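Local coordinates for general Secretion Pathway Protein (Vibrio vulnificus, PDB 4G54) that probably takes part in type II secretion as a periplasmic domain of an EpsAB fusion protein, pairing a peptidase C39-like domain with a putative peptidoglycan-binding domain, at residues M132-T137 with R194-L199; V149-L154 with L163-F168; L154-N159 with H201-S206. All coordinates share one frame; numbering follows the deposited sequence.

Contact 1: residues M132-T137 with R194-L199; sequences MPLRET and RTLARL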
loop_
_atom_site.group_PDB
_atom_site.type_symbol
_atom_site.label_atom_id
_atom_site.label_comp_id
_atom_site.label_asym_id
_atom_site.label_seq_id
_atom_site.Cartn_x
_atom_site.Cartn_y
_atom_site.Cartn_z
ATOM N N MET A 132 5.452 -2.962 -5.368
ATOM C CA MET A 132 6.051 -4.324 -5.244
ATOM C C MET A 132 7.083 -4.449 -6.321
ATOM O O MET A 132 6.896 -5.149 -7.290
ATOM C CB MET A 132 4.940 -5.402 -5.315
ATOM C CG MET A 132 5.654 -6.735 -4.976
ATOM S SD MET A 132 4.259 -7.936 -4.831
ATOM C CE MET A 132 5.293 -9.312 -4.505
ATOM N N PRO A 133 8.259 -3.841 -6.142
ATOM C CA PRO A 133 9.334 -3.952 -7.128
ATOM C C PRO A 133 10.006 -5.305 -7.219
ATOM O O PRO A 133 10.641 -5.582 -8.255
ATOM C CB PRO A 133 10.333 -2.926 -6.641
ATOM C CG PRO A 133 10.186 -2.853 -5.125
ATOM C CD PRO A 133 8.621 -2.898 -5.088
ATOM N N LEU A 134 9.823 -6.156 -6.179
ATOM C CA LEU A 134 10.504 -7.459 -6.157
ATOM C C LEU A 134 9.510 -8.566 -6.390
ATOM O O LEU A 134 8.621 -8.820 -5.536
ATOM C CB LEU A 134 11.264 -7.716 -4.846
ATOM C CG LEU A 134 12.182 -6.572 -4.455
ATOM C CD1 LEU A 134 12.990 -6.977 -3.113
ATOM C CD2 LEU A 134 13.242 -6.390 -5.607
ATOM N N ARG A 135 9.560 -9.141 -7.574
ATOM C CA ARG A 135 8.491 -10.079 -7.970
ATOM C C ARG A 135 9.077 -11.409 -8.366
ATOM O O ARG A 135 8.331 -12.245 -8.911
ATOM C CB ARG A 135 7.757 -9.548 -9.231
ATOM C CG ARG A 135 7.117 -8.159 -8.974
ATOM C CD ARG A 135 5.698 -8.213 -8.922
ATOM N NE ARG A 135 5.125 -6.858 -8.821
ATOM C CZ ARG A 135 4.051 -6.479 -9.456
ATOM N NH1 ARG A 135 3.437 -7.345 -10.284
ATOM N NH2 ARG A 135 3.549 -5.225 -9.230
ATOM N N GLU A 136 10.384 -11.596 -8.133
ATOM C CA GLU A 136 11.041 -12.888 -8.398
ATOM C C GLU A 136 11.860 -13.367 -7.202
ATOM O O GLU A 136 12.378 -12.536 -6.400
ATOM C CB GLU A 136 12.010 -12.742 -9.584
ATOM C CG GLU A 136 11.190 -12.430 -10.798
ATOM C CD GLU A 136 12.015 -12.212 -12.064
ATOM O OE1 GLU A 136 12.938 -12.992 -12.362
ATOM O OE2 GLU A 136 11.605 -11.327 -12.873
ATOM N N THR A 137 12.010 -14.691 -7.080
ATOM C CA THR A 137 12.703 -15.172 -5.912
ATOM C C THR A 137 14.156 -14.773 -5.856
ATOM O O THR A 137 14.867 -14.895 -6.873
ATOM C CB THR A 137 12.560 -16.718 -5.912
ATOM O OG1 THR A 137 11.151 -16.989 -5.753
ATOM C CG2 THR A 137 13.336 -17.350 -4.797
ATOM N N ARG A 194 6.142 -16.015 -0.734
ATOM C CA ARG A 194 5.355 -15.658 0.478
ATOM C C ARG A 194 6.137 -14.544 1.272
ATOM O O ARG A 194 5.517 -13.594 1.765
ATOM C CB ARG A 194 5.161 -16.866 1.333
ATOM C CG ARG A 194 4.159 -16.517 2.428
ATOM C CD ARG A 194 4.075 -17.725 3.377
ATOM N NE ARG A 194 2.916 -17.424 4.269
ATOM C CZ ARG A 194 2.640 -18.077 5.402
ATOM N NH1 ARG A 194 1.519 -17.747 6.101
ATOM N NH2 ARG A 194 3.393 -19.043 5.833
ATOM N N THR A 195 7.467 -14.672 1.305
ATOM C CA THR A 195 8.304 -13.786 2.110
ATOM C C THR A 195 8.337 -12.402 1.458
ATOM O O THR A 195 8.124 -11.383 2.155
ATOM C CB THR A 195 9.701 -14.334 2.137
ATOM O OG1 THR A 195 9.605 -15.635 2.807
ATOM C CG2 THR A 195 10.674 -13.447 2.936
ATOM N N LEU A 196 8.590 -12.337 0.148
ATOM C CA LEU A 196 8.611 -10.981 -0.531
ATOM C C LEU A 196 7.196 -10.360 -0.604
ATOM O O LEU A 196 7.105 -9.107 -0.497
ATOM C CB LEU A 196 9.186 -11.122 -1.924
ATOM C CG LEU A 196 10.729 -11.388 -1.949
ATOM C CD1 LEU A 196 11.200 -11.614 -3.432
ATOM C CD2 LEU A 196 11.528 -10.200 -1.332
ATOM N N ALA A 197 6.115 -11.170 -0.684
ATOM C CA ALA A 197 4.796 -10.573 -0.714
ATOM C C ALA A 197 4.494 -9.940 0.641
ATOM O O ALA A 197 3.981 -8.806 0.629
ATOM C CB ALA A 197 3.710 -11.594 -1.075
ATOM N N ARG A 198 4.805 -10.645 1.728
ATOM C CA ARG A 198 4.558 -10.032 3.021
ATOM C C ARG A 198 5.417 -8.813 3.255
ATOM O O ARG A 198 4.896 -7.806 3.721
ATOM C CB ARG A 198 4.867 -11.083 4.061
ATOM C CG ARG A 198 4.616 -10.661 5.573
ATOM C CD ARG A 198 3.090 -10.439 5.847
ATOM N NE ARG A 198 2.430 -11.757 5.759
ATOM C CZ ARG A 198 2.483 -12.755 6.652
ATOM N NH1 ARG A 198 1.933 -13.963 6.397
ATOM N NH2 ARG A 198 3.117 -12.640 7.812
ATOM N N LEU A 199 6.726 -8.894 2.902
ATOM C CA LEU A 199 7.629 -7.772 3.157
ATOM C C LEU A 199 7.138 -6.507 2.434
ATOM O O LEU A 199 7.062 -5.407 3.032
ATOM C CB LEU A 199 9.034 -8.148 2.622
ATOM C CG LEU A 199 10.034 -7.025 2.788
ATOM C CD1 LEU A 199 10.306 -6.705 4.296
ATOM C CD2 LEU A 199 11.330 -7.560 2.171
#

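Contact 2: residues V149-L154 with L163-F168; sequences VLDQLL and LKTTQF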
loop_
_atom_site.group_PDB
_atom_site.type_symbol
_atom_site.label_atom_id
_atom_site.label_comp_id
_atom_site.label_asym_id
_atom_site.label_seq_id
_atom_site.Cartn_x
_atom_site.Cartn_y
_atom_site.Cartn_z
ATOM N N VAL A 149 17.597 -3.422 -2.988
ATOM C CA VAL A 149 16.257 -3.116 -2.564
ATOM C C VAL A 149 15.669 -4.036 -1.462
ATOM O O VAL A 149 15.110 -3.542 -0.492
ATOM C CB VAL A 149 15.268 -3.206 -3.806
ATOM C CG1 VAL A 149 13.805 -3.084 -3.374
ATOM C CG2 VAL A 149 15.627 -2.065 -4.764
ATOM N N LEU A 150 15.975 -5.348 -1.556
ATOM C CA LEU A 150 15.673 -6.324 -0.481
ATOM C C LEU A 150 16.297 -5.875 0.859
ATOM O O LEU A 150 15.587 -5.807 1.884
ATOM C CB LEU A 150 16.181 -7.741 -0.927
ATOM C CG LEU A 150 15.926 -8.716 0.190
ATOM C CD1 LEU A 150 14.498 -8.846 0.668
ATOM C CD2 LEU A 150 16.503 -10.098 -0.265
ATOM N N ASP A 151 17.561 -5.454 0.748
ATOM C CA ASP A 151 18.344 -5.090 1.955
ATOM C C ASP A 151 17.592 -3.853 2.586
ATOM O O ASP A 151 17.330 -3.816 3.830
ATOM C CB ASP A 151 19.734 -4.814 1.473
ATOM C CG ASP A 151 20.733 -4.374 2.593
ATOM O OD1 ASP A 151 20.608 -4.842 3.745
ATOM O OD2 ASP A 151 21.616 -3.535 2.219
ATOM N N GLN A 152 17.233 -2.870 1.770
ATOM C CA GLN A 152 16.628 -1.681 2.292
ATOM C C GLN A 152 15.249 -1.976 2.882
ATOM O O GLN A 152 14.911 -1.407 3.969
ATOM C CB GLN A 152 16.472 -0.627 1.155
ATOM C CG GLN A 152 17.880 -0.176 0.720
ATOM C CD GLN A 152 18.612 0.730 1.776
ATOM O OE1 GLN A 152 17.972 1.401 2.624
ATOM N NE2 GLN A 152 19.991 0.735 1.725
ATOM N N LEU A 153 14.444 -2.831 2.209
ATOM C CA LEU A 153 13.069 -3.104 2.723
ATOM C C LEU A 153 13.157 -3.893 4.028
ATOM O O LEU A 153 12.400 -3.676 4.965
ATOM C CB LEU A 153 12.330 -3.969 1.646
ATOM C CG LEU A 153 11.925 -3.176 0.443
ATOM C CD1 LEU A 153 11.372 -4.161 -0.641
ATOM C CD2 LEU A 153 10.850 -2.154 0.799
ATOM N N LEU A 154 14.137 -4.819 4.098
ATOM C CA LEU A 154 14.214 -5.630 5.366
ATOM C C LEU A 154 14.607 -4.735 6.505
ATOM O O LEU A 154 14.054 -4.893 7.612
ATOM C CB LEU A 154 15.299 -6.724 5.288
ATOM C CG LEU A 154 14.864 -7.895 4.519
ATOM C CD1 LEU A 154 16.125 -8.787 4.216
ATOM C CD2 LEU A 154 13.831 -8.729 5.442
ATOM N N LEU A 163 22.521 -3.670 5.439
ATOM C CA LEU A 163 23.893 -4.071 5.249
ATOM C C LEU A 163 24.603 -3.208 4.210
ATOM O O LEU A 163 25.886 -3.219 4.225
ATOM C CB LEU A 163 23.986 -5.541 4.746
ATOM C CG LEU A 163 23.305 -6.507 5.729
ATOM C CD1 LEU A 163 23.504 -7.865 5.129
ATOM C CD2 LEU A 163 23.976 -6.487 7.138
ATOM N N LYS A 164 23.857 -2.493 3.330
ATOM C CA LYS A 164 24.480 -1.813 2.129
ATOM C C LYS A 164 25.173 -2.863 1.270
ATOM O O LYS A 164 26.343 -2.711 0.877
ATOM C CB LYS A 164 25.409 -0.642 2.470
ATOM C CG LYS A 164 24.570 0.371 3.303
ATOM C CD LYS A 164 25.417 1.665 3.563
ATOM C CE LYS A 164 24.891 2.406 4.813
ATOM N NZ LYS A 164 25.682 3.713 5.080
ATOM N N THR A 165 24.423 -3.903 0.907
ATOM C CA THR A 165 25.043 -4.966 0.099
ATOM C C THR A 165 24.306 -5.056 -1.250
ATOM O O THR A 165 23.079 -4.929 -1.274
ATOM C CB THR A 165 24.956 -6.288 0.849
ATOM O OG1 THR A 165 25.606 -7.290 0.079
ATOM C CG2 THR A 165 23.495 -6.746 1.105
ATOM N N THR A 166 25.064 -5.383 -2.322
ATOM C CA THR A 166 24.513 -5.740 -3.574
ATOM C C THR A 166 24.494 -7.231 -3.732
ATOM O O THR A 166 23.973 -7.754 -4.719
ATOM C CB THR A 166 25.526 -5.195 -4.686
ATOM O OG1 THR A 166 25.605 -3.786 -4.481
ATOM C CG2 THR A 166 24.979 -5.447 -6.066
ATOM N N GLN A 167 25.053 -7.937 -2.773
ATOM C CA GLN A 167 25.205 -9.415 -2.865
ATOM C C GLN A 167 24.342 -10.046 -1.800
ATOM O O GLN A 167 24.378 -9.648 -0.622
ATOM C CB GLN A 167 26.672 -9.861 -2.601
ATOM C CG GLN A 167 27.557 -9.549 -3.768
ATOM C CD GLN A 167 27.644 -10.779 -4.713
ATOM O OE1 GLN A 167 27.156 -11.890 -4.362
ATOM N NE2 GLN A 167 28.272 -10.589 -5.906
ATOM N N PHE A 168 23.584 -11.068 -2.183
ATOM C CA PHE A 168 22.761 -11.804 -1.203
ATOM C C PHE A 168 23.768 -12.768 -0.563
ATOM O O PHE A 168 24.046 -13.874 -1.048
ATOM C CB PHE A 168 21.570 -12.520 -1.948
ATOM C CG PHE A 168 20.489 -13.083 -1.015
ATOM C CD1 PHE A 168 20.796 -13.770 0.153
ATOM C CD2 PHE A 168 19.152 -12.940 -1.411
ATOM C CE1 PHE A 168 19.726 -14.282 0.951
ATOM C CE2 PHE A 168 18.110 -13.406 -0.622
ATOM C CZ PHE A 168 18.362 -14.158 0.536
#

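Contact 3: residues L154-N159 with H201-S206; sequences LAKALN and HMVSLS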
loop_
_atom_site.group_PDB
_atom_site.type_symbol
_atom_site.label_atom_id
_atom_site.label_comp_id
_atom_site.label_asym_id
_atom_site.label_seq_id
_atom_site.Cartn_x
_atom_site.Cartn_y
_atom_site.Cartn_z
ATOM N N LEU A 154 14.137 -4.819 4.098
ATOM C CA LEU A 154 14.214 -5.630 5.366
ATOM C C LEU A 154 14.607 -4.735 6.505
ATOM O O LEU A 154 14.054 -4.893 7.612
ATOM C CB LEU A 154 15.299 -6.724 5.288
ATOM C CG LEU A 154 14.864 -7.895 4.519
ATOM C CD1 LEU A 154 16.125 -8.787 4.216
ATOM C CD2 LEU A 154 13.831 -8.729 5.442
ATOM N N ALA A 155 15.529 -3.788 6.308
ATOM C CA ALA A 155 15.899 -2.859 7.394
ATOM C C ALA A 155 14.710 -2.008 7.805
ATOM O O ALA A 155 14.481 -1.754 8.992
ATOM C CB ALA A 155 17.096 -1.985 6.939
ATOM N N LYS A 156 13.870 -1.663 6.823
ATOM C CA LYS A 156 12.714 -0.856 7.181
ATOM C C LYS A 156 11.702 -1.702 8.015
ATOM O O LYS A 156 11.073 -1.180 8.996
ATOM C CB LYS A 156 12.015 -0.344 5.887
ATOM C CG LYS A 156 10.857 0.615 6.143
ATOM C CD LYS A 156 11.297 2.105 6.148
ATOM C CE LYS A 156 11.126 2.783 4.766
ATOM N NZ LYS A 156 9.900 3.653 4.526
ATOM N N ALA A 157 11.446 -2.951 7.633
ATOM C CA ALA A 157 10.520 -3.761 8.336
ATOM C C ALA A 157 10.994 -4.131 9.725
ATOM O O ALA A 157 10.198 -4.082 10.694
ATOM C CB ALA A 157 10.268 -4.999 7.554
ATOM N N LEU A 158 12.292 -4.379 9.837
ATOM C CA LEU A 158 12.860 -4.788 11.114
ATOM C C LEU A 158 13.217 -3.605 12.000
ATOM O O LEU A 158 13.630 -3.785 13.155
ATOM C CB LEU A 158 14.117 -5.674 10.916
ATOM C CG LEU A 158 13.830 -6.975 10.147
ATOM C CD1 LEU A 158 15.169 -7.706 10.058
ATOM C CD2 LEU A 158 12.850 -7.909 10.889
ATOM N N ASN A 159 13.085 -2.382 11.448
ATOM C CA ASN A 159 13.468 -1.178 12.160
ATOM C C ASN A 159 14.910 -1.196 12.616
ATOM O O ASN A 159 15.221 -0.808 13.815
ATOM C CB ASN A 159 12.508 -0.855 13.281
ATOM C CG ASN A 159 12.109 0.539 13.197
ATOM O OD1 ASN A 159 11.013 0.829 12.670
ATOM N ND2 ASN A 159 13.032 1.449 13.527
ATOM N N HIS A 201 4.094 -5.839 1.112
ATOM C CA HIS A 201 2.810 -5.277 1.509
ATOM C C HIS A 201 2.967 -4.500 2.824
ATOM O O HIS A 201 2.237 -3.530 3.048
ATOM C CB HIS A 201 1.797 -6.436 1.600
ATOM C CG HIS A 201 0.411 -5.959 1.931
ATOM N ND1 HIS A 201 -0.525 -5.536 1.012
ATOM C CD2 HIS A 201 -0.151 -5.815 3.162
ATOM C CE1 HIS A 201 -1.627 -5.149 1.659
ATOM N NE2 HIS A 201 -1.415 -5.280 2.959
ATOM N N MET A 202 3.953 -4.862 3.680
ATOM C CA MET A 202 4.083 -4.159 4.986
ATOM C C MET A 202 4.828 -2.848 4.863
ATOM O O MET A 202 4.472 -1.841 5.543
ATOM C CB MET A 202 4.866 -5.114 5.935
ATOM C CG MET A 202 4.147 -6.366 6.460
ATOM S SD MET A 202 5.356 -7.293 7.475
ATOM C CE MET A 202 5.724 -6.029 8.717
ATOM N N VAL A 203 5.889 -2.811 4.012
ATOM C CA VAL A 203 6.737 -1.580 3.996
ATOM C C VAL A 203 7.073 -1.216 2.563
ATOM O O VAL A 203 7.059 -2.048 1.660
ATOM C CB VAL A 203 8.104 -1.738 4.807
ATOM C CG1 VAL A 203 7.847 -1.907 6.342
ATOM C CG2 VAL A 203 8.900 -2.871 4.260
ATOM N N SER A 204 7.422 0.076 2.360
ATOM C CA SER A 204 7.816 0.530 1.034
ATOM C C SER A 204 9.100 1.358 1.180
ATOM O O SER A 204 9.358 1.929 2.259
ATOM C CB SER A 204 6.763 1.518 0.484
ATOM O OG SER A 204 5.414 0.999 0.667
ATOM N N LEU A 205 9.777 1.531 0.053
ATOM C CA LEU A 205 11.029 2.416 0.097
ATOM C C LEU A 205 10.697 3.878 0.393
ATOM O O LEU A 205 11.528 4.557 1.023
ATOM C CB LEU A 205 11.770 2.362 -1.233
ATOM C CG LEU A 205 12.301 0.976 -1.688
ATOM C CD1 LEU A 205 12.913 1.018 -3.112
ATOM C CD2 LEU A 205 13.329 0.382 -0.679
ATOM N N SER A 206 9.548 4.367 -0.073
ATOM C CA SER A 206 9.082 5.679 0.419
ATOM C C SER A 206 7.581 5.616 0.622
ATOM O O SER A 206 6.863 4.943 -0.141
ATOM C CB SER A 206 9.498 6.870 -0.472
ATOM O OG SER A 206 9.399 8.156 0.243
#

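Contact 1: residues M132-T137 with R194-L199
The flat peptide group of Glu-136 presents its carbonyl O to the methyl carbon Leu-196 CD1 at 3.3 Å, the shortest approach between residues 132-137 and the helical residues 194-199. The guanidinium of Arg-135 turns its edge to Met-132: NE donates to Met-132 O over 2.9 Å. That bond is fairly straight, 164° at the hydrogen, and the acceptor lies only 8° out of the guanidinium plane. It ties residue 135 back to 132 within the loop, while the two terminal nitrogens of Arg-135 bond to Ser-56 and Ile-59. On the helix side the contact is carried mainly by Leu-196. Its CD1 also sits 4.1 Å from Leu-134 CB, and CD2 meets Leu-134 CD1 at 4.0 Å, the two leucines crossing at about a right angle. The loop carries the chain out of strand 125-131 of the sheet domain towards helix 145-158, so this contact sets it against the last helix, 193-202, of the three-helix putative peptidoglycan-binding domain. Met-132 starts without pointing at the helix. Its CG is anti to the backbone N (chi1 -172°), and the extended chain beyond carries CE to 4.0 Å from Ala-197 CA. No hydrogen bond joins the two segments themselves, but Gln-200, farther along the same helix, accepts from Leu-134 N through OE1.

Contact 2: residues V149-L154 with L163-F168
Asp-151 on the helix grips the backbone of residues 163-165 with both carboxylate oxygens. OD1 takes the Leu-163 N-H on its syn lone pair, with N at 2.8 Å and an angle of 158° at the hydrogen. OD2 accepts from Thr-165 N at 3.1 Å, a donor that stands above the carboxylate plane, 48° out of it. Lys-164 N also comes within 2.7 Å of OD2, but this bond is bent and weak. CG of Asp-151 stands anti to the backbone N (chi1 179°), on the loop side of the helix, and Lys-164, with its positive phi, folds the loop around the carboxylate. Backbone N-H groups on both oxygens would be expected to favour the ionised acid despite its burial. In the putative peptidoglycan-binding domain this loop joins helix 145-158 to helix 170-182, so the bonds pin the connection to the flank of the first helix. Thr-165 adds a methyl, CG2, at 3.9 Å from Asp-151 OD2, while its hydroxyl donates to Gln-167 O. Thr-165 O is buried with no partner in the model. Farther out, Leu-150 CD2 meets Phe-168 CE2 at 3.7 Å, and its other methyl, CD1, packs against Leu-196 and Leu-199.

Contact 3: residues L154-N159 with H201-S206
Val-203, the first residue past the end of helix 193-202 to leave helical angles, wedges both of its methyls against Ala-157. CG1 lies 3.8 Å from Ala-157 CA, and CG2 stands 4.2 Å from Ala-157 CB. Val-203 CB is 3.9 Å from Lys-156 CG, the two side chains sliding past each other in opposite directions. Next comes Ser-204, whose carbonyl O accepts from Lys-156 NZ at 2.9 Å. The ammonium approaches nearly head-on, 171° at the oxygen, and CE of the same lysine comes within 3.2 Å of it. The lysine CG, anti to the backbone N (chi1 -175°), lies against the valine, and bends at each later torsion accompany the arrival of NZ at Ser-204 O. Here the C-terminal ends of two helices of the putative peptidoglycan-binding bundle meet: helix 145-158 closes in a Schellman motif with Asn-159, of positive phi, as the C-prime residue, its N bonding weakly back to Lys-156 O. Leu-205 follows; its O is 4.0 Å from Lys-156 NZ, and its side chain lies on Gln-152 and Leu-153 of the same helix. Glu-207 forms a long, weak ion pair with Lys-156 NZ through OE1 and accepts from Ser-204 N through OE2.

Helix 145-158 is shared by contacts 2 and 3, and helix 193-202 by contacts 1 and 3, so all three centre on the same small helical bundle, contact 1 joining to it the loop that leaves the sheet domain. Contacts 1 and 2 are each partly buried and meet through leucines: Leu-199 CD2 lies 3.7 Å from Leu-150 CD1. Contact 3 is a surface contact, joined to contact 2 where Leu-153 O meets Val-203 CG2 at 3.7 Å. Contact 1 has no hydrogen bond across its segments and rests on van der Waals contacts, mostly apolar; contact 2 spends a buried carboxylate on loop amides; contact 3 adds one ammonium-to-carbonyl bond, from an exposed lysine, to a valine-alanine packing.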